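Local coordinates for protein exocyst complex component EXO70 (Saccharomyces cerevisiae, PDB 2B1E) that helps tether secretory vesicles to sites of exocytosis as a subunit of the exocyst complex, in whose assembly it also plays a role, at residues Ile97-Pro102 with Ser148-Lys153; His211-Ile216 with Arg261-Gln266; Ile372-Asp377 with His442-Arg447; Asp462-Leu467 with Ser524-Met529; Glu488-Phe493 with Arg532-Tyr537. All blocks are in the same frame, centred on the assembly; numbering follows the deposited sequence.

The five contacts follow the long axis of a rod built of helices, with no strand, roughly in the order of the chain. Contacts 1 and 2 lie on one side of the chain's centre, 19 Å apart between centres, and touch where S148 and I151 of helix 136-155 meet I216 of helix 209-233. The centre of contact 3 lies 49 Å from that of contact 2. Helix 440-473 then runs from contact 3 into contact 4, whose centres are 31 Å apart. Contacts 1 to 3 close one after another, whereas contacts 4 and 5 share helix 512-537, interlock along the chain and touch through L467 with F533 and F493. Contacts 1 and 5 are 94 Å apart between centres.

Contact 1: Ile97-Pro102 with Ser148-Lys153; sequences IKPFDP and SKLILK
The ring of P99, puckered rather than flat, meets K153 along its CB-CG side and L150 at its N and CA, where the loop leaving helix 66-94 is laid over helix 136-155. This is loop-on-helix packing at the surface of the helical rod, with the CA atoms of P99 and K153 5.7 Å apart. P99 and K153 lie side by side and point the same way: P99 CB is 3.6 Å from K153 CB, and P99 CG is 3.5 Å from K153 CD, tighter than usual van der Waals contact. The lysine chain stays extended through CE and bends only at its last torsion, which turns NZ aside. F100, the next residue in the loop, meets F112 edge-to-face, while D101 occupies the N-cap position of the helix that follows. On the helix side, L150 is the buried member. Its CG is anti to the backbone N (chi1 -160°), and its two methyls divide the loop between them. CD2 of L150 comes within 3.8 Å of P99 CA. The side chains of I97 and L150 cross at about a right angle, with I97 CB 4.1 Å from L150 CD1. No hydrogen bond joins the two segments; the contacts between them are van der Waals ones. The nearest approach to the loop backbone is that of L150 CD1, 3.6 Å from I97 O.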
# COMPACT_ATOMS: atom_id res chain seq x y z
N ILE A 97 -2.65 -16.73 -35.67
CA ILE A 97 -2.42 -16.88 -34.23
C ILE A 97 -3.79 -17.04 -33.59
O ILE A 97 -4.63 -16.14 -33.70
CB ILE A 97 -1.76 -15.62 -33.61
CG1 ILE A 97 -0.45 -15.29 -34.32
CG2 ILE A 97 -1.50 -15.87 -32.11
CD1 ILE A 97 0.36 -14.18 -33.63
N LYS A 98 -4.02 -18.17 -32.92
CA LYS A 98 -5.32 -18.41 -32.28
C LYS A 98 -5.36 -17.97 -30.82
O LYS A 98 -4.33 -17.89 -30.15
CB LYS A 98 -5.69 -19.90 -32.35
CG LYS A 98 -5.46 -20.55 -33.71
CD LYS A 98 -6.19 -19.84 -34.84
CE LYS A 98 -5.94 -20.56 -36.17
NZ LYS A 98 -6.57 -19.88 -37.34
N PRO A 99 -6.57 -17.66 -30.32
CA PRO A 99 -6.70 -17.24 -28.92
C PRO A 99 -6.09 -18.30 -28.02
O PRO A 99 -6.15 -19.49 -28.32
CB PRO A 99 -8.21 -17.13 -28.74
CG PRO A 99 -8.69 -16.74 -30.12
CD PRO A 99 -7.87 -17.64 -31.00
N PHE A 100 -5.48 -17.87 -26.93
CA PHE A 100 -4.85 -18.82 -26.02
C PHE A 100 -4.90 -18.28 -24.61
O PHE A 100 -5.04 -17.08 -24.40
CB PHE A 100 -3.39 -19.04 -26.45
CG PHE A 100 -2.52 -17.84 -26.27
CD1 PHE A 100 -2.02 -17.50 -25.01
CD2 PHE A 100 -2.22 -17.02 -27.35
CE1 PHE A 100 -1.24 -16.37 -24.83
CE2 PHE A 100 -1.44 -15.88 -27.18
CZ PHE A 100 -0.95 -15.55 -25.92
N ASP A 101 -4.79 -19.18 -23.64
CA ASP A 101 -4.81 -18.79 -22.24
C ASP A 101 -3.40 -18.33 -21.88
O ASP A 101 -2.46 -19.13 -21.85
CB ASP A 101 -5.22 -19.97 -21.36
CG ASP A 101 -5.33 -19.59 -19.90
OD1 ASP A 101 -4.41 -18.93 -19.39
OD2 ASP A 101 -6.35 -19.95 -19.26
N PRO A 102 -3.22 -17.03 -21.61
CA PRO A 102 -1.92 -16.44 -21.26
C PRO A 102 -1.30 -17.06 -20.01
O PRO A 102 -0.08 -17.20 -19.92
CB PRO A 102 -2.25 -14.96 -21.05
CG PRO A 102 -3.51 -14.75 -21.87
CD PRO A 102 -4.28 -16.00 -21.57
N SER A 148 -7.57 -6.59 -31.83
CA SER A 148 -8.26 -6.41 -30.56
C SER A 148 -9.21 -7.57 -30.27
O SER A 148 -9.45 -7.90 -29.11
CB SER A 148 -9.01 -5.07 -30.52
OG SER A 148 -9.96 -4.97 -31.56
N LYS A 149 -9.74 -8.21 -31.30
CA LYS A 149 -10.63 -9.34 -31.07
C LYS A 149 -9.83 -10.53 -30.54
O LYS A 149 -10.24 -11.18 -29.58
CB LYS A 149 -11.36 -9.73 -32.36
CG LYS A 149 -12.42 -8.72 -32.79
CD LYS A 149 -13.34 -9.27 -33.89
CE LYS A 149 -12.58 -9.61 -35.17
NZ LYS A 149 -11.73 -10.83 -35.05
N LEU A 150 -8.69 -10.79 -31.16
CA LEU A 150 -7.82 -11.89 -30.76
C LEU A 150 -7.38 -11.73 -29.30
O LEU A 150 -7.54 -12.65 -28.49
CB LEU A 150 -6.58 -11.92 -31.66
CG LEU A 150 -5.74 -13.19 -31.78
CD1 LEU A 150 -4.35 -12.81 -32.26
CD2 LEU A 150 -5.64 -13.93 -30.46
N ILE A 151 -6.84 -10.56 -28.97
CA ILE A 151 -6.36 -10.29 -27.62
C ILE A 151 -7.46 -10.36 -26.57
O ILE A 151 -7.26 -10.88 -25.48
CB ILE A 151 -5.68 -8.90 -27.55
CG1 ILE A 151 -4.50 -8.87 -28.53
CG2 ILE A 151 -5.21 -8.61 -26.12
CD1 ILE A 151 -3.84 -7.51 -28.66
N LEU A 152 -8.63 -9.82 -26.90
CA LEU A 152 -9.74 -9.86 -25.96
C LEU A 152 -10.11 -11.31 -25.62
O LEU A 152 -10.48 -11.61 -24.48
CB LEU A 152 -10.94 -9.12 -26.53
CG LEU A 152 -10.78 -7.59 -26.54
CD1 LEU A 152 -11.95 -6.96 -27.28
CD2 LEU A 152 -10.70 -7.06 -25.11
N LYS A 153 -9.99 -12.20 -26.60
CA LYS A 153 -10.30 -13.62 -26.40
C LYS A 153 -9.26 -14.26 -25.50
O LYS A 153 -9.56 -15.18 -24.74
CB LYS A 153 -10.34 -14.35 -27.75
CG LYS A 153 -11.58 -14.06 -28.59
CD LYS A 153 -11.42 -14.63 -30.00
CE LYS A 153 -12.69 -14.45 -30.82
NZ LYS A 153 -13.80 -15.30 -30.32

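Contact 2: His211-Ile216 with Arg261-Gln266; sequences HVLSQI and RGKELQ
S214 and E264 both extend their first side-chain atom beyond CB anti to the backbone N, OG at chi1 173° and CG at chi1 -169°, and each meets the opposite segment from there. S214 OG receives a weak hydrogen bond from Q266 N at 3.4 Å. S214 CB lies 3.3 Å from E264 O, so this serine, on helix 209-233, sits directly against the backbone of the loop before helix 268-299. The extended glutamate chain brings E264 OE1 up against the first turn of helix 209-233, 3.0 Å from H211 CA and 3.1 Å from H211 N, the angle at N being too poor for a hydrogen bond. OE1 also stands at the edge of the H211 ring, whose plane is turned 72° from the carboxylate. Apolar contact is slight, with L213 CD2 3.9 Å from K263 CD. Q266 OE1 makes a weak hydrogen bond to S218. One weak bond across the segments implies a modest polar hold, although a carboxylate beside the amino end of a helix is probably favoured electrostatically.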
# COMPACT_ATOMS: atom_id res chain seq x y z
N HIS A 211 -1.74 6.15 -33.21
CA HIS A 211 -3.19 6.06 -33.34
C HIS A 211 -3.62 4.59 -33.44
O HIS A 211 -4.55 4.15 -32.76
CB HIS A 211 -3.65 6.84 -34.57
CG HIS A 211 -5.13 6.78 -34.81
ND1 HIS A 211 -6.06 7.16 -33.87
CD2 HIS A 211 -5.84 6.40 -35.90
CE1 HIS A 211 -7.27 7.02 -34.36
NE2 HIS A 211 -7.17 6.56 -35.60
N VAL A 212 -2.93 3.83 -34.30
CA VAL A 212 -3.23 2.42 -34.49
C VAL A 212 -3.10 1.68 -33.17
O VAL A 212 -4.02 0.98 -32.76
CB VAL A 212 -2.25 1.78 -35.53
CG1 VAL A 212 -2.46 0.28 -35.60
CG2 VAL A 212 -2.49 2.39 -36.91
N LEU A 213 -1.96 1.85 -32.51
CA LEU A 213 -1.73 1.19 -31.22
C LEU A 213 -2.80 1.58 -30.21
O LEU A 213 -3.25 0.75 -29.43
CB LEU A 213 -0.33 1.55 -30.69
CG LEU A 213 0.07 0.87 -29.38
CD1 LEU A 213 0.12 -0.65 -29.57
CD2 LEU A 213 1.43 1.40 -28.93
N SER A 214 -3.20 2.85 -30.21
CA SER A 214 -4.23 3.32 -29.28
C SER A 214 -5.55 2.57 -29.50
O SER A 214 -6.14 2.04 -28.56
CB SER A 214 -4.46 4.82 -29.45
OG SER A 214 -5.57 5.26 -28.67
N GLN A 215 -5.99 2.52 -30.75
CA GLN A 215 -7.23 1.84 -31.09
C GLN A 215 -7.26 0.37 -30.70
O GLN A 215 -8.33 -0.19 -30.42
CB GLN A 215 -7.50 1.98 -32.59
CG GLN A 215 -7.94 3.38 -32.98
CD GLN A 215 -8.19 3.50 -34.46
OE1 GLN A 215 -7.26 3.70 -35.24
NE2 GLN A 215 -9.45 3.36 -34.85
N ILE A 216 -6.10 -0.27 -30.68
CA ILE A 216 -6.01 -1.68 -30.32
C ILE A 216 -5.94 -1.87 -28.81
O ILE A 216 -6.56 -2.79 -28.26
CB ILE A 216 -4.75 -2.34 -30.97
CG1 ILE A 216 -4.95 -2.43 -32.49
CG2 ILE A 216 -4.52 -3.73 -30.39
CD1 ILE A 216 -3.71 -2.86 -33.24
N ARG A 261 3.38 4.66 -20.78
CA ARG A 261 4.05 5.95 -20.75
C ARG A 261 4.60 6.27 -22.13
O ARG A 261 5.27 5.44 -22.76
CB ARG A 261 5.18 5.96 -19.72
CG ARG A 261 6.46 5.26 -20.15
CD ARG A 261 7.64 5.72 -19.31
NE ARG A 261 8.91 5.16 -19.75
CZ ARG A 261 10.10 5.51 -19.25
NH1 ARG A 261 10.18 6.41 -18.29
NH2 ARG A 261 11.21 4.95 -19.72
N GLY A 262 4.33 7.47 -22.61
CA GLY A 262 4.82 7.86 -23.92
C GLY A 262 4.03 7.19 -25.03
O GLY A 262 4.57 6.89 -26.09
N LYS A 263 2.75 6.93 -24.77
CA LYS A 263 1.90 6.29 -25.76
C LYS A 263 0.56 7.01 -25.87
O LYS A 263 -0.07 7.33 -24.86
CB LYS A 263 1.67 4.83 -25.38
CG LYS A 263 2.93 3.98 -25.39
CD LYS A 263 3.53 3.90 -26.78
CE LYS A 263 4.83 3.11 -26.77
NZ LYS A 263 5.87 3.73 -25.91
N GLU A 264 0.14 7.26 -27.10
CA GLU A 264 -1.13 7.93 -27.35
C GLU A 264 -2.22 6.96 -26.89
O GLU A 264 -2.19 5.78 -27.24
CB GLU A 264 -1.28 8.20 -28.85
CG GLU A 264 -2.43 9.11 -29.23
CD GLU A 264 -2.56 9.27 -30.73
OE1 GLU A 264 -3.07 8.34 -31.40
OE2 GLU A 264 -2.15 10.33 -31.25
N LEU A 265 -3.16 7.45 -26.08
CA LEU A 265 -4.24 6.59 -25.59
C LEU A 265 -5.48 7.40 -25.27
O LEU A 265 -5.45 8.33 -24.46
CB LEU A 265 -3.79 5.83 -24.33
CG LEU A 265 -4.76 4.77 -23.81
CD1 LEU A 265 -4.87 3.63 -24.82
CD2 LEU A 265 -4.27 4.24 -22.47
N GLN A 266 -6.59 7.03 -25.91
CA GLN A 266 -7.86 7.71 -25.71
C GLN A 266 -8.53 7.35 -24.38
O GLN A 266 -9.41 8.07 -23.91
CB GLN A 266 -8.81 7.38 -26.86
CG GLN A 266 -8.97 5.90 -27.14
CD GLN A 266 -9.99 5.61 -28.22
OE1 GLN A 266 -10.18 4.46 -28.63
NE2 GLN A 266 -10.65 6.65 -28.70

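Contact 3: Ile372-Asp377 with His442-Arg447; sequences ISDCID and HSRLER
The guanidinium of R444 lies flat against S373, whose CB sits 3.2 Å above the plane over its centre, while two aspartates reach its edge. D374 OD1, met nearly along its C-O axis, accepts from R444 NH2 at 2.9 Å, with the carboxylate plane 66° from the guanidinium. D377 crosses the arginine at about a right angle, its plane turned 51°. R444 NH2 approaches D377 OD2 from above the carboxylate plane at 2.7 Å, yet both acceptors lie in the guanidinium plane, so NH2 is gripped twice. T353 extends this buried network by bonding R444 NE and D377 OD2, and R339 with W342 holds D374 OD2. A leucine in place of R444 would probably deprive D377 OD2 and D374 OD1 of their shared cation, though D374 OD2 would keep R339. Beside the salt bridges, I376 CG2 meets L445 CD1 at 4.1 Å. Segments of helices 364-391 and 440-473 run 14° from parallel, axes 10.0 Å apart, with helix 410-429 touching I376 and helix 268-299 touching C375.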
# COMPACT_ATOMS: atom_id res chain seq x y z
N ILE A 372 3.39 4.00 12.73
CA ILE A 372 3.36 2.89 13.66
C ILE A 372 3.46 3.41 15.09
O ILE A 372 2.71 2.99 15.97
CB ILE A 372 4.51 1.90 13.40
CG1 ILE A 372 4.54 1.52 11.92
CG2 ILE A 372 4.35 0.66 14.27
CD1 ILE A 372 3.21 1.07 11.36
N SER A 373 4.39 4.34 15.30
CA SER A 373 4.60 4.94 16.62
C SER A 373 3.35 5.70 17.04
O SER A 373 2.97 5.68 18.21
CB SER A 373 5.81 5.88 16.59
OG SER A 373 7.03 5.16 16.50
N ASP A 374 2.70 6.37 16.09
CA ASP A 374 1.48 7.12 16.40
C ASP A 374 0.38 6.15 16.83
O ASP A 374 -0.40 6.46 17.73
CB ASP A 374 1.02 7.93 15.18
CG ASP A 374 1.80 9.22 15.02
OD1 ASP A 374 2.64 9.53 15.88
OD2 ASP A 374 1.56 9.93 14.02
N CYS A 375 0.33 4.99 16.18
CA CYS A 375 -0.67 3.97 16.50
C CYS A 375 -0.49 3.45 17.93
O CYS A 375 -1.47 3.30 18.67
CB CYS A 375 -0.57 2.80 15.52
SG CYS A 375 -1.35 3.08 13.90
N ILE A 376 0.75 3.18 18.31
CA ILE A 376 1.03 2.67 19.65
C ILE A 376 0.76 3.76 20.68
O ILE A 376 0.27 3.47 21.77
CB ILE A 376 2.48 2.15 19.75
CG1 ILE A 376 2.64 0.96 18.79
CG2 ILE A 376 2.79 1.71 21.17
CD1 ILE A 376 4.09 0.54 18.58
N ASP A 377 1.06 5.02 20.34
CA ASP A 377 0.79 6.13 21.25
C ASP A 377 -0.72 6.23 21.48
O ASP A 377 -1.19 6.43 22.61
CB ASP A 377 1.26 7.46 20.66
CG ASP A 377 2.73 7.74 20.91
OD1 ASP A 377 3.38 6.99 21.67
OD2 ASP A 377 3.24 8.73 20.34
N HIS A 442 11.73 2.95 18.09
CA HIS A 442 12.06 2.31 19.35
C HIS A 442 12.27 3.32 20.47
O HIS A 442 11.84 3.09 21.59
CB HIS A 442 13.30 1.44 19.19
CG HIS A 442 13.06 0.18 18.43
ND1 HIS A 442 12.25 -0.83 18.92
CD2 HIS A 442 13.50 -0.24 17.23
CE1 HIS A 442 12.21 -1.82 18.04
NE2 HIS A 442 12.96 -1.49 17.01
N SER A 443 12.92 4.43 20.16
CA SER A 443 13.15 5.45 21.17
C SER A 443 11.83 6.04 21.65
O SER A 443 11.69 6.41 22.81
CB SER A 443 14.07 6.55 20.63
OG SER A 443 13.41 7.32 19.64
N ARG A 444 10.85 6.15 20.75
CA ARG A 444 9.55 6.68 21.14
C ARG A 444 8.86 5.68 22.04
O ARG A 444 8.22 6.06 23.03
CB ARG A 444 8.68 6.96 19.91
CG ARG A 444 9.07 8.21 19.15
CD ARG A 444 8.14 8.47 17.96
NE ARG A 444 6.76 8.69 18.39
CZ ARG A 444 5.77 9.04 17.57
NH1 ARG A 444 6.00 9.21 16.27
NH2 ARG A 444 4.54 9.22 18.04
N LEU A 445 8.98 4.40 21.71
CA LEU A 445 8.38 3.34 22.51
C LEU A 445 9.02 3.31 23.90
O LEU A 445 8.36 3.01 24.89
CB LEU A 445 8.56 1.98 21.82
CG LEU A 445 7.98 0.77 22.56
CD1 LEU A 445 6.48 0.95 22.78
CD2 LEU A 445 8.26 -0.47 21.74
N GLU A 446 10.32 3.61 23.97
CA GLU A 446 10.98 3.63 25.26
C GLU A 446 10.44 4.82 26.04
O GLU A 446 10.21 4.72 27.25
CB GLU A 446 12.50 3.73 25.11
CG GLU A 446 13.16 2.43 24.65
CD GLU A 446 12.88 1.26 25.58
OE1 GLU A 446 13.26 1.33 26.77
OE2 GLU A 446 12.28 0.26 25.13
N ARG A 447 10.23 5.93 25.35
CA ARG A 447 9.69 7.11 26.02
C ARG A 447 8.30 6.80 26.54
O ARG A 447 7.93 7.25 27.63
CB ARG A 447 9.66 8.31 25.07
CG ARG A 447 11.00 9.02 24.92
CD ARG A 447 10.83 10.45 24.43
NE ARG A 447 10.58 10.54 22.99
CZ ARG A 447 11.50 10.29 22.06
NH1 ARG A 447 12.72 9.92 22.41
NH2 ARG A 447 11.19 10.42 20.77

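Contact 4: Asp462-Leu467 with Ser524-Met529; sequences DLTANL and SLVMPM
T464 is received by three residues of the other helix, L525, V526 and M529. Its CG2 lies 3.6 Å from L525 O and 4.1 Å from V526 CG2, and its OG1 stands 3.9 Å from L525 CG. The M529 sulfur is modelled too close to the T464 carbonyl, so the placing of SD and CE beside T464 is approximate; as modelled, the chain is extended as far as SD and then bends (chi3 -71°). L467 slides past M529 in the opposite direction, with L467 CD2 4.2 Å from M529 CG. An alanine in place of M529 would probably leave T464 and L467 without the contacts of CG to CE, opening a gap between the two helices there.

One shell out, the T464 hydroxyl bonds R461 O in its own helix while still touching L525. V526 also touches L559 of helix 552-563, and F493 of helix 483-504 packs on L463 and L467. The two segments are inclined at 23°, with axes 9.8 Å apart, and segment 524-529 is kinked at P528. An inclination near 20° is common in helical bundles, here between the first and third of three consecutive long helices.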
# COMPACT_ATOMS: atom_id res chain seq x y z
N ASP A 462 5.73 10.81 46.23
CA ASP A 462 4.92 11.56 47.20
C ASP A 462 5.35 11.20 48.63
O ASP A 462 5.48 12.07 49.49
CB ASP A 462 3.43 11.23 47.02
CG ASP A 462 2.88 11.72 45.69
OD1 ASP A 462 3.62 12.40 44.95
OD2 ASP A 462 1.70 11.44 45.40
N LEU A 463 5.56 9.92 48.86
CA LEU A 463 5.99 9.43 50.17
C LEU A 463 7.29 10.10 50.62
O LEU A 463 7.39 10.61 51.74
CB LEU A 463 6.21 7.91 50.11
CG LEU A 463 6.73 7.23 51.38
CD1 LEU A 463 5.71 7.39 52.48
CD2 LEU A 463 6.98 5.77 51.13
N THR A 464 8.30 10.06 49.75
CA THR A 464 9.59 10.66 50.10
C THR A 464 9.51 12.18 50.18
O THR A 464 10.23 12.79 50.98
CB THR A 464 10.69 10.23 49.10
OG1 THR A 464 10.31 10.59 47.76
CG2 THR A 464 10.91 8.72 49.17
N ALA A 465 8.65 12.80 49.37
CA ALA A 465 8.50 14.25 49.41
C ALA A 465 7.89 14.64 50.76
O ALA A 465 8.31 15.62 51.39
CB ALA A 465 7.61 14.74 48.26
N ASN A 466 6.90 13.87 51.20
CA ASN A 466 6.25 14.16 52.48
C ASN A 466 7.25 14.08 53.62
O ASN A 466 7.26 14.93 54.51
CB ASN A 466 5.10 13.18 52.75
CG ASN A 466 3.93 13.38 51.80
OD1 ASN A 466 3.70 14.48 51.29
ND2 ASN A 466 3.16 12.32 51.58
N LEU A 467 8.09 13.05 53.59
CA LEU A 467 9.10 12.84 54.62
C LEU A 467 10.11 13.98 54.61
O LEU A 467 10.47 14.51 55.65
CB LEU A 467 9.83 11.51 54.38
CG LEU A 467 10.87 11.10 55.43
CD1 LEU A 467 10.18 10.94 56.78
CD2 LEU A 467 11.55 9.80 55.02
N SER A 524 16.17 3.46 44.71
CA SER A 524 16.93 4.70 44.53
C SER A 524 16.25 5.91 45.16
O SER A 524 16.91 6.86 45.60
CB SER A 524 17.15 5.00 43.04
OG SER A 524 18.27 4.32 42.53
N LEU A 525 14.93 5.88 45.19
CA LEU A 525 14.15 6.99 45.73
C LEU A 525 13.98 6.92 47.24
O LEU A 525 14.18 7.90 47.95
CB LEU A 525 12.78 6.99 45.04
CG LEU A 525 11.81 8.15 45.17
CD1 LEU A 525 12.47 9.46 44.75
CD2 LEU A 525 10.61 7.85 44.29
N VAL A 526 13.63 5.75 47.74
CA VAL A 526 13.40 5.56 49.16
C VAL A 526 14.61 5.39 50.08
O VAL A 526 14.70 6.06 51.11
CB VAL A 526 12.48 4.34 49.38
CG1 VAL A 526 12.33 4.06 50.86
CG2 VAL A 526 11.13 4.60 48.75
N MET A 527 15.55 4.52 49.71
CA MET A 527 16.67 4.27 50.62
C MET A 527 17.64 5.40 50.93
O MET A 527 17.99 5.61 52.09
CB MET A 527 17.43 3.01 50.18
CG MET A 527 16.61 1.71 50.36
SD MET A 527 15.74 1.54 51.96
CE MET A 527 17.08 1.97 53.14
N PRO A 528 18.11 6.15 49.91
CA PRO A 528 19.03 7.23 50.29
C PRO A 528 18.39 8.18 51.30
O PRO A 528 19.03 8.58 52.27
CB PRO A 528 19.34 7.90 48.95
CG PRO A 528 19.29 6.73 47.98
CD PRO A 528 18.05 5.99 48.45
N MET A 529 17.13 8.54 51.08
CA MET A 529 16.45 9.45 51.98
C MET A 529 16.22 8.87 53.38
O MET A 529 16.45 9.55 54.38
CB MET A 529 15.09 9.89 51.42
CG MET A 529 14.44 10.97 52.26
SD MET A 529 12.91 11.59 51.59
CE MET A 529 13.56 12.54 50.13

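Contact 5: Glu488-Phe493 with Arg532-Tyr537; sequences EKFRKF and RFYSRY
Helices 483-504 and 512-537 form an antiparallel helical hairpin near the far end of the rod, and F490 and F533 carry the contact between its arms. The segments run at 158° to each other with axes 11.9 Å apart, a wide spacing filled by aromatic side chains. The two rings slide past each other in opposite directions, their centroids 4.3 Å apart and their planes at 32°, an oblique pairing. F533 CE2 lies over one face of the F490 ring, offset toward its rim, and comes within 3.4 Å of F490 CE1. The rim of F490 is met by the other helix twice: Y537 CB stands 3.8 Å from F490 CE2, and Y534 CA lies 4.2 Å from F490 CZ. F490 is thus held both from above and at its edge, which should restrict tilting of the ring. K489 CB borders the edge of the F533 ring, 3.9 Å from F533 CZ. K489 then crosses Y537 obliquely, with K489 CE 4.1 Å from Y537 OH. The polar tips of both turn to the end of helix 440-473 and the loop after it: K489 NZ bonds S470 O, and Y537 OH bonds D474. L467 and V471 of helix 440-473 also touch F533. Such interleaving of large apolar side chains between antiparallel neighbours is consistent with up-and-down helical packing in the C-terminal part of the rod.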
# COMPACT_ATOMS: atom_id res chain seq x y z
N GLU A 488 6.57 10.77 65.93
CA GLU A 488 5.45 11.00 65.04
C GLU A 488 5.93 11.07 63.59
O GLU A 488 5.23 10.60 62.69
CB GLU A 488 4.73 12.30 65.41
CG GLU A 488 3.55 12.60 64.51
CD GLU A 488 2.42 11.60 64.65
OE1 GLU A 488 1.56 11.52 63.74
OE2 GLU A 488 2.37 10.89 65.69
N LYS A 489 7.10 11.65 63.35
CA LYS A 489 7.59 11.72 61.98
C LYS A 489 7.86 10.32 61.44
O LYS A 489 7.57 10.04 60.28
CB LYS A 489 8.87 12.56 61.87
CG LYS A 489 8.66 14.05 62.10
CD LYS A 489 9.96 14.82 61.84
CE LYS A 489 9.91 16.21 62.48
NZ LYS A 489 8.76 17.02 61.98
N PHE A 490 8.41 9.45 62.28
CA PHE A 490 8.69 8.08 61.85
C PHE A 490 7.38 7.33 61.65
O PHE A 490 7.22 6.57 60.69
CB PHE A 490 9.55 7.36 62.89
CG PHE A 490 11.01 7.65 62.79
CD1 PHE A 490 11.82 6.89 61.94
CD2 PHE A 490 11.59 8.68 63.53
CE1 PHE A 490 13.20 7.16 61.84
CE2 PHE A 490 12.95 8.95 63.44
CZ PHE A 490 13.76 8.19 62.60
N ARG A 491 6.46 7.54 62.58
CA ARG A 491 5.16 6.89 62.52
C ARG A 491 4.47 7.17 61.19
O ARG A 491 4.11 6.25 60.46
CB ARG A 491 4.31 7.39 63.70
CG ARG A 491 2.92 6.79 63.83
CD ARG A 491 2.24 7.32 65.10
NE ARG A 491 3.00 6.96 66.30
CZ ARG A 491 3.53 7.83 67.16
NH1 ARG A 491 3.39 9.13 66.97
NH2 ARG A 491 4.22 7.38 68.20
N LYS A 492 4.30 8.45 60.85
CA LYS A 492 3.65 8.79 59.59
C LYS A 492 4.37 8.15 58.41
O LYS A 492 3.73 7.67 57.47
CB LYS A 492 3.59 10.31 59.42
CG LYS A 492 2.67 11.02 60.43
CD LYS A 492 2.79 12.54 60.32
CE LYS A 492 2.05 13.26 61.45
NZ LYS A 492 2.24 14.74 61.40
N PHE A 493 5.70 8.15 58.43
CA PHE A 493 6.41 7.52 57.32
C PHE A 493 6.09 6.03 57.28
O PHE A 493 5.80 5.48 56.22
CB PHE A 493 7.92 7.70 57.48
CG PHE A 493 8.72 6.93 56.46
CD1 PHE A 493 8.79 7.37 55.14
CD2 PHE A 493 9.33 5.72 56.80
CE1 PHE A 493 9.46 6.62 54.17
CE2 PHE A 493 10.00 4.97 55.84
CZ PHE A 493 10.07 5.41 54.53
N ARG A 532 19.35 8.88 55.55
CA ARG A 532 19.66 10.23 56.03
C ARG A 532 18.72 10.64 57.16
O ARG A 532 19.13 11.25 58.15
CB ARG A 532 19.57 11.23 54.87
CG ARG A 532 20.67 11.05 53.84
CD ARG A 532 20.34 11.70 52.51
NE ARG A 532 21.41 11.43 51.56
CZ ARG A 532 21.24 11.31 50.25
NH1 ARG A 532 20.03 11.44 49.71
NH2 ARG A 532 22.28 11.02 49.48
N PHE A 533 17.44 10.33 56.99
CA PHE A 533 16.41 10.64 57.98
C PHE A 533 16.68 9.88 59.28
O PHE A 533 16.65 10.45 60.38
CB PHE A 533 15.04 10.26 57.40
CG PHE A 533 13.90 10.34 58.38
CD1 PHE A 533 13.60 11.53 59.03
CD2 PHE A 533 13.10 9.23 58.61
CE1 PHE A 533 12.51 11.62 59.89
CE2 PHE A 533 12.01 9.30 59.47
CZ PHE A 533 11.71 10.50 60.11
N TYR A 534 16.93 8.58 59.15
CA TYR A 534 17.21 7.72 60.30
C TYR A 534 18.48 8.21 61.01
O TYR A 534 18.51 8.31 62.23
CB TYR A 534 17.40 6.28 59.83
CG TYR A 534 17.79 5.28 60.91
CD1 TYR A 534 16.82 4.61 61.66
CD2 TYR A 534 19.13 4.99 61.16
CE1 TYR A 534 17.18 3.65 62.63
CE2 TYR A 534 19.50 4.05 62.12
CZ TYR A 534 18.52 3.38 62.84
OH TYR A 534 18.90 2.45 63.78
N SER A 535 19.51 8.51 60.24
CA SER A 535 20.76 8.97 60.82
C SER A 535 20.60 10.32 61.53
O SER A 535 21.22 10.58 62.56
CB SER A 535 21.83 9.10 59.73
OG SER A 535 23.05 9.57 60.27
N ARG A 536 19.74 11.16 60.99
CA ARG A 536 19.51 12.48 61.56
C ARG A 536 18.79 12.43 62.91
O ARG A 536 19.05 13.24 63.81
CB ARG A 536 18.70 13.33 60.57
CG ARG A 536 18.46 14.78 61.00
CD ARG A 536 17.56 15.54 60.01
NE ARG A 536 18.23 15.90 58.76
CZ ARG A 536 18.15 15.20 57.63
NH1 ARG A 536 17.43 14.08 57.57
NH2 ARG A 536 18.80 15.62 56.55
N TYR A 537 17.90 11.45 63.08
CA TYR A 537 17.12 11.36 64.31
C TYR A 537 17.26 10.14 65.22
O TYR A 537 16.68 10.11 66.30
CB TYR A 537 15.65 11.50 63.98
CG TYR A 537 15.26 12.82 63.36
CD1 TYR A 537 14.85 12.89 62.02
CD2 TYR A 537 15.24 13.98 64.12
CE1 TYR A 537 14.42 14.10 61.47
CE2 TYR A 537 14.82 15.18 63.58
CZ TYR A 537 14.40 15.24 62.26
OH TYR A 537 13.95 16.44 61.76